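Local coordinates for hypothetical membrane spanning protein (Thermus thermophilus, PDB 2VPZ) that is probably the membrane-anchor subunit of a polysulfide reductase, a helical integral membrane protein that binds quinones, at residues C[47-50]-C[51-54]. Residues are numbered along the deposited sequence; the frame is centred on the assembly and turned at random.
Sequences RRYT and LYAL
Leu51 continues the helix with a weak backbone bond, its N 3.4 Å from Arg47 O, and rests its CB near Arg48 O. Tyr52 carries most of the side-chain contact. Its N bonds to Arg48 O almost straight, at 169°, and its ring folds back over the same carbonyl, the oxygen lying over one face, off-centre toward the rim, with Tyr52 CG 3.2 Å from Arg48 O. With CG anti to the carbonyl carbon of Tyr52 (chi1 -60°), the ring runs back alongside the Arg48 side chain, whose guanidinium approaches side-on: NE at 3.2 Å and NH2 at 3.1 Å both donate to Tyr52 OH, slightly off the guanidinium plane. The two flat groups stand 78° apart. Arg48 NH1 meanwhile forms a salt bridge with Glu45. Tyr52 also turns its edge, CD1 leading, toward the face of Tyr49 in a T-shaped pair, centroids 5.7 Å apart. A leucine at Tyr52 would probably leave Arg48 NE and NH2 without their shared acceptor and Tyr49 without its edge-on partner. Ala53 N bonds to Tyr49 O at 3.1 Å, and Leu54 N to Thr50 O, which Leu54 CG also touches. These i to i+4 bonds are those of an alpha helix, 46-65, predicted to span the membrane; near its N-terminal end, away from quinone-binding His21 and Tyr130, Tyr49, Thr50 and Ala53 pack on helix 16-41, whereas Leu51 and Leu54 meet helix 88-107.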
ATOM      1  N   ARG C  47      19.733  45.111  42.324  1.00 68.49           N
ATOM      2  CA  ARG C  47      20.400  45.999  41.381  1.00 69.01           C
ATOM      3  C   ARG C  47      21.526  45.435  40.517  1.00 68.93           C
ATOM      4  O   ARG C  47      21.620  45.715  39.314  1.00 69.44           O
ATOM      5  CB  ARG C  47      20.859  47.259  42.112  1.00 70.31           C
ATOM      6  CG  ARG C  47      19.775  48.309  42.311  1.00 72.11           C
ATOM      7  CD  ARG C  47      19.749  49.237  41.095  1.00 73.02           C
ATOM      8  NE  ARG C  47      21.047  49.871  40.849  1.00 72.87           N
ATOM      9  CZ  ARG C  47      21.247  50.895  40.036  1.00 72.99           C
ATOM     10  NH1 ARG C  47      20.206  51.399  39.390  1.00 72.42           N
ATOM     11  NH2 ARG C  47      22.456  51.424  39.863  1.00 73.06           N
ATOM     12  N   ARG C  48      22.392  44.662  41.147  1.00 68.19           N
ATOM     13  CA  ARG C  48      23.503  44.054  40.454  1.00 67.44           C
ATOM     14  C   ARG C  48      23.048  42.757  39.763  1.00 65.80           C
ATOM     15  O   ARG C  48      23.660  42.335  38.792  1.00 66.18           O
ATOM     16  CB  ARG C  48      24.668  43.779  41.406  1.00 68.84           C
ATOM     17  CG  ARG C  48      24.373  42.706  42.421  1.00 70.76           C
ATOM     18  CD  ARG C  48      25.458  42.636  43.463  1.00 73.19           C
ATOM     19  NE  ARG C  48      26.451  41.612  43.179  1.00 75.67           N
ATOM     20  CZ  ARG C  48      26.635  40.538  43.934  1.00 77.25           C
ATOM     21  NH1 ARG C  48      25.884  40.374  45.010  1.00 76.89           N
ATOM     22  NH2 ARG C  48      27.557  39.639  43.611  1.00 77.93           N
ATOM     23  N   TYR C  49      21.988  42.112  40.243  1.00 63.95           N
ATOM     24  CA  TYR C  49      21.521  40.924  39.529  1.00 62.61           C
ATOM     25  C   TYR C  49      20.906  41.384  38.191  1.00 62.65           C
ATOM     26  O   TYR C  49      20.942  40.670  37.192  1.00 62.79           O
ATOM     27  CB  TYR C  49      20.544  40.057  40.339  1.00 60.89           C
ATOM     28  CG  TYR C  49      21.275  38.995  41.151  1.00 59.05           C
ATOM     29  CD1 TYR C  49      21.743  39.274  42.440  1.00 57.76           C
ATOM     30  CD2 TYR C  49      21.573  37.749  40.596  1.00 57.78           C
ATOM     31  CE1 TYR C  49      22.494  38.340  43.155  1.00 56.75           C
ATOM     32  CE2 TYR C  49      22.325  36.805  41.296  1.00 57.08           C
ATOM     33  CZ  TYR C  49      22.785  37.106  42.579  1.00 56.86           C
ATOM     34  OH  TYR C  49      23.522  36.181  43.284  1.00 55.72           O
ATOM     35  N   THR C  50      20.391  42.606  38.169  1.00 62.06           N
ATOM     36  CA  THR C  50      19.827  43.167  36.965  1.00 62.26           C
ATOM     37  C   THR C  50      20.964  43.512  35.960  1.00 62.21           C
ATOM     38  O   THR C  50      20.844  43.283  34.741  1.00 61.74           O
ATOM     39  CB  THR C  50      18.940  44.413  37.298  1.00 62.36           C
ATOM     40  OG1 THR C  50      18.012  44.072  38.321  1.00 62.58           O
ATOM     41  CG2 THR C  50      18.193  44.905  36.045  1.00 62.23           C
ATOM     42  N   LEU C  51      22.096  44.014  36.454  1.00 62.32           N
ATOM     43  CA  LEU C  51      23.224  44.324  35.569  1.00 62.89           C
ATOM     44  C   LEU C  51      23.667  43.050  34.794  1.00 63.29           C
ATOM     45  O   LEU C  51      23.848  43.101  33.573  1.00 63.98           O
ATOM     46  CB  LEU C  51      24.454  44.927  36.308  1.00 62.35           C
ATOM     47  CG  LEU C  51      25.681  45.208  35.408  1.00 62.38           C
ATOM     48  CD1 LEU C  51      25.363  46.295  34.340  1.00 62.30           C
ATOM     49  CD2 LEU C  51      26.905  45.638  36.247  1.00 61.48           C
ATOM     50  N   TYR C  52      23.813  41.945  35.528  1.00 63.10           N
ATOM     51  CA  TYR C  52      24.213  40.588  35.076  1.00 62.77           C
ATOM     52  C   TYR C  52      23.261  39.935  34.051  1.00 62.40           C
ATOM     53  O   TYR C  52      23.683  39.292  33.055  1.00 63.04           O
ATOM     54  CB  TYR C  52      24.285  39.654  36.281  1.00 62.74           C
ATOM     55  CG  TYR C  52      25.231  39.936  37.422  1.00 63.18           C
ATOM     56  CD1 TYR C  52      25.054  39.285  38.641  1.00 64.12           C
ATOM     57  CD2 TYR C  52      26.368  40.762  37.293  1.00 64.17           C
ATOM     58  CE1 TYR C  52      25.931  39.411  39.705  1.00 64.72           C
ATOM     59  CE2 TYR C  52      27.284  40.922  38.366  1.00 64.84           C
ATOM     60  CZ  TYR C  52      27.048  40.238  39.573  1.00 65.21           C
ATOM     61  OH  TYR C  52      27.942  40.355  40.610  1.00 66.42           O
ATOM     62  N   ALA C  53      21.968  40.024  34.331  1.00 61.50           N
ATOM     63  CA  ALA C  53      20.955  39.477  33.437  1.00 61.11           C
ATOM     64  C   ALA C  53      21.039  40.300  32.135  1.00 60.98           C
ATOM     65  O   ALA C  53      20.813  39.761  31.048  1.00 61.18           O
ATOM     66  CB  ALA C  53      19.535  39.575  34.078  1.00 61.58           C
ATOM     67  N   LEU C  54      21.400  41.582  32.239  1.00 61.04           N
ATOM     68  CA  LEU C  54      21.565  42.441  31.054  1.00 61.68           C
ATOM     69  C   LEU C  54      22.837  42.011  30.267  1.00 62.10           C
ATOM     70  O   LEU C  54      22.845  41.985  29.035  1.00 62.15           O
ATOM     71  CB  LEU C  54      21.689  43.949  31.405  1.00 61.22           C
ATOM     72  CG  LEU C  54      20.556  44.747  32.052  1.00 62.64           C
ATOM     73  CD1 LEU C  54      20.945  46.247  32.270  1.00 60.96           C
ATOM     74  CD2 LEU C  54      19.262  44.638  31.197  1.00 62.07           C
TER